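Local coordinates for protein nucleoporin nup120 (PDB 4GQ2) that serves as a structural component of the nuclear pore complex, whose nucleoporins can also dock transiently associated nuclear transport factors, at residues Ser684-Phe689 with Phe734-Ser739. Sequence-based numbering, arbitrary orientation.
Sequences SILKKF and FLLENS
Leu686 and Leu736 share one first torsion: each sets CG opposite its carbonyl carbon (chi1 -66° and -76°), and from there their branches reach across to the other helix. Both methyls of Leu736 touch the 684-689 helix. Its CD2 packs against Leu686 CB at 3.6 Å, while its CD1 lies 3.6 Å from Leu686 O, a van der Waals contact with the backbone. On the outer side, Lys687 CG lies 4.0 Å from Leu736 CD2, so the aliphatic root of the lysine flanks the leucine while its NZ makes a salt bridge with Asp683. Leu686 answers in the other direction, its CD1 meeting Leu735 CB at 3.6 Å. Shortening Leu736 to an alanine is likely to open a gap against Leu686 CB and Lys687 CG and to leave Leu686 O without the methyl that rests on it. Leu735 also touches Phe774 of helix 770-777. Asp683, which lies just before 684-689, also hydrogen-bonds Ser739 OG, a second link between the two helices. The axes of the segments 684-689 and 734-739 come within 9.8 Å and run at 142°, roughly antiparallel: this is helix-helix packing through leucine side chains, joining helices 672-703 and 719-739 within the alpha-helical part of a nucleoporin that also carries a beta-propeller.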
ATOM      1  N   SER A 684      -3.746  -9.475   5.512  1.00 36.48           N
ATOM      2  CA  SER A 684      -3.699 -10.924   5.402  1.00 34.37           C
ATOM      3  C   SER A 684      -5.101 -11.559   5.467  1.00 32.23           C
ATOM      4  O   SER A 684      -5.407 -12.476   4.716  1.00 32.98           O
ATOM      5  CB  SER A 684      -2.765 -11.482   6.477  1.00 30.21           C
ATOM      6  OG  SER A 684      -2.827 -12.886   6.505  1.00 50.90           O
ATOM      7  N   ILE A 685      -5.952 -11.060   6.359  1.00 38.69           N
ATOM      8  CA  ILE A 685      -7.335 -11.537   6.456  1.00 40.63           C
ATOM      9  C   ILE A 685      -8.160 -11.136   5.226  1.00 37.91           C
ATOM     10  O   ILE A 685      -8.880 -11.963   4.652  1.00 42.74           O
ATOM     11  CB  ILE A 685      -8.033 -11.047   7.752  1.00 49.51           C
ATOM     12  CG1 ILE A 685      -7.274 -11.504   9.005  1.00 38.69           C
ATOM     13  CG2 ILE A 685      -9.475 -11.533   7.811  1.00 48.56           C
ATOM     14  CD1 ILE A 685      -6.801 -12.936   8.955  1.00 41.63           C
ATOM     15  N   LEU A 686      -8.035  -9.876   4.817  1.00 34.96           N
ATOM     16  CA  LEU A 686      -8.791  -9.340   3.678  1.00 32.23           C
ATOM     17  C   LEU A 686      -8.518 -10.036   2.349  1.00 28.64           C
ATOM     18  O   LEU A 686      -9.411 -10.119   1.517  1.00 33.22           O
ATOM     19  CB  LEU A 686      -8.588  -7.830   3.538  1.00 30.20           C
ATOM     20  CG  LEU A 686      -9.144  -6.948   4.663  1.00 32.36           C
ATOM     21  CD1 LEU A 686      -8.633  -5.538   4.509  1.00 38.63           C
ATOM     22  CD2 LEU A 686     -10.660  -6.942   4.714  1.00 37.23           C
ATOM     23  N   LYS A 687      -7.338 -10.565   2.194  1.00 29.62           N
ATOM     24  CA  LYS A 687      -7.010 -11.285   1.011  1.00 35.01           C
ATOM     25  C   LYS A 687      -7.736 -12.590   0.927  1.00 33.34           C
ATOM     26  O   LYS A 687      -8.155 -12.988  -0.098  1.00 35.45           O
ATOM     27  CB  LYS A 687      -5.537 -11.557   0.961  1.00 20.00           C
ATOM     28  CG  LYS A 687      -4.750 -10.529   0.227  1.00 20.00           C
ATOM     29  CD  LYS A 687      -3.311 -10.663   0.613  1.00 20.00           C
ATOM     30  CE  LYS A 687      -2.420 -10.065  -0.430  1.00 20.00           C
ATOM     31  NZ  LYS A 687      -1.298  -9.355   0.208  1.00 20.00           N
ATOM     32  N   LYS A 688      -7.863 -13.257   2.039  1.00 33.78           N
ATOM     33  CA  LYS A 688      -8.622 -14.500   2.126  1.00 32.02           C
ATOM     34  C   LYS A 688     -10.118 -14.229   1.970  1.00 31.42           C
ATOM     35  O   LYS A 688     -10.808 -14.951   1.264  1.00 32.27           O
ATOM     36  CB  LYS A 688      -8.287 -15.262   3.409  1.00 35.75           C
ATOM     37  CG  LYS A 688      -6.793 -15.511   3.567  1.00 39.69           C
ATOM     38  CD  LYS A 688      -6.483 -16.614   4.565  1.00 59.15           C
ATOM     39  CE  LYS A 688      -5.005 -16.988   4.551  1.00 41.80           C
ATOM     40  NZ  LYS A 688      -4.205 -16.038   5.375  1.00 49.43           N
ATOM     41  N   PHE A 689     -10.609 -13.155   2.578  1.00 33.64           N
ATOM     42  CA  PHE A 689     -11.991 -12.741   2.336  1.00 36.33           C
ATOM     43  C   PHE A 689     -12.302 -12.503   0.851  1.00 36.57           C
ATOM     44  O   PHE A 689     -13.282 -13.043   0.333  1.00 46.00           O
ATOM     45  CB  PHE A 689     -12.380 -11.528   3.198  1.00 39.28           C
ATOM     46  CG  PHE A 689     -12.997 -11.905   4.515  1.00 37.06           C
ATOM     47  CD1 PHE A 689     -14.199 -12.602   4.558  1.00 37.65           C
ATOM     48  CD2 PHE A 689     -12.383 -11.566   5.710  1.00 33.35           C
ATOM     49  CE1 PHE A 689     -14.770 -12.960   5.770  1.00 40.14           C
ATOM     50  CE2 PHE A 689     -12.954 -11.913   6.927  1.00 40.78           C
ATOM     51  CZ  PHE A 689     -14.149 -12.609   6.957  1.00 37.73           C
ATOM     52  N   PHE A 734     -11.593  -2.418  -1.723  1.00 28.04           N
ATOM     53  CA  PHE A 734     -11.262  -1.050  -1.341  1.00 29.85           C
ATOM     54  C   PHE A 734     -10.145  -1.006  -0.286  1.00 36.58           C
ATOM     55  O   PHE A 734      -9.094  -0.384  -0.496  1.00 38.33           O
ATOM     56  CB  PHE A 734     -12.528  -0.327  -0.878  1.00 27.48           C
ATOM     57  CG  PHE A 734     -12.274   0.943  -0.125  1.00 25.88           C
ATOM     58  CD1 PHE A 734     -11.865   2.090  -0.788  1.00 25.60           C
ATOM     59  CD2 PHE A 734     -12.500   1.003   1.254  1.00 26.64           C
ATOM     60  CE1 PHE A 734     -11.650   3.273  -0.091  1.00 30.12           C
ATOM     61  CE2 PHE A 734     -12.283   2.178   1.957  1.00 25.60           C
ATOM     62  CZ  PHE A 734     -11.853   3.314   1.284  1.00 28.53           C
ATOM     63  N   LEU A 735     -10.350  -1.700   0.827  1.00 28.06           N
ATOM     64  CA  LEU A 735      -9.334  -1.749   1.880  1.00 27.84           C
ATOM     65  C   LEU A 735      -8.006  -2.386   1.456  1.00 32.49           C
ATOM     66  O   LEU A 735      -6.943  -1.965   1.918  1.00 31.66           O
ATOM     67  CB  LEU A 735      -9.879  -2.410   3.145  1.00 26.09           C
ATOM     68  CG  LEU A 735     -10.977  -1.594   3.844  1.00 30.73           C
ATOM     69  CD1 LEU A 735     -11.679  -2.440   4.887  1.00 28.99           C
ATOM     70  CD2 LEU A 735     -10.424  -0.320   4.474  1.00 26.79           C
ATOM     71  N   LEU A 736      -8.060  -3.388   0.578  1.00 33.68           N
ATOM     72  CA  LEU A 736      -6.838  -3.995   0.046  1.00 30.14           C
ATOM     73  C   LEU A 736      -6.021  -2.968  -0.760  1.00 30.78           C
ATOM     74  O   LEU A 736      -4.787  -2.982  -0.736  1.00 26.79           O
ATOM     75  CB  LEU A 736      -7.142  -5.262  -0.779  1.00 31.59           C
ATOM     76  CG  LEU A 736      -7.487  -6.492   0.077  1.00 31.44           C
ATOM     77  CD1 LEU A 736      -7.951  -7.671  -0.761  1.00 30.42           C
ATOM     78  CD2 LEU A 736      -6.304  -6.906   0.943  1.00 33.84           C
ATOM     79  N   GLU A 737      -6.717  -2.057  -1.434  1.00 31.01           N
ATOM     80  CA  GLU A 737      -6.063  -0.959  -2.126  1.00 35.24           C
ATOM     81  C   GLU A 737      -5.461   0.031  -1.122  1.00 32.57           C
ATOM     82  O   GLU A 737      -4.524   0.755  -1.443  1.00 42.28           O
ATOM     83  CB  GLU A 737      -7.036  -0.265  -3.092  1.00 40.56           C
ATOM     84  CG  GLU A 737      -6.386   0.178  -4.398  1.00 54.86           C
ATOM     85  CD  GLU A 737      -7.292   1.030  -5.281  1.00 66.76           C
ATOM     86  OE1 GLU A 737      -6.908   2.188  -5.588  1.00 53.48           O
ATOM     87  OE2 GLU A 737      -8.378   0.543  -5.676  1.00 57.84           O
ATOM     88  N   ASN A 738      -5.981   0.047   0.101  1.00 36.47           N
ATOM     89  CA  ASN A 738      -5.448   0.938   1.133  1.00 33.59           C
ATOM     90  C   ASN A 738      -4.141   0.401   1.738  1.00 32.68           C
ATOM     91  O   ASN A 738      -3.367   1.140   2.365  1.00 29.50           O
ATOM     92  CB  ASN A 738      -6.498   1.176   2.227  1.00 28.90           C
ATOM     93  CG  ASN A 738      -7.514   2.239   1.850  1.00 33.07           C
ATOM     94  OD1 ASN A 738      -7.493   3.341   2.397  1.00 39.63           O
ATOM     95  ND2 ASN A 738      -8.418   1.916   0.919  1.00 28.58           N
ATOM     96  N   SER A 739      -3.905  -0.892   1.545  1.00 32.36           N
ATOM     97  CA  SER A 739      -2.792  -1.580   2.192  1.00 33.22           C
ATOM     98  C   SER A 739      -1.432  -1.112   1.693  1.00 37.56           C
ATOM     99  O   SER A 739      -0.506  -0.961   2.490  1.00 39.67           O
ATOM    100  CB  SER A 739      -2.924  -3.089   2.023  1.00 32.41           C
ATOM    101  OG  SER A 739      -1.994  -3.744   2.864  1.00 41.32           O
TER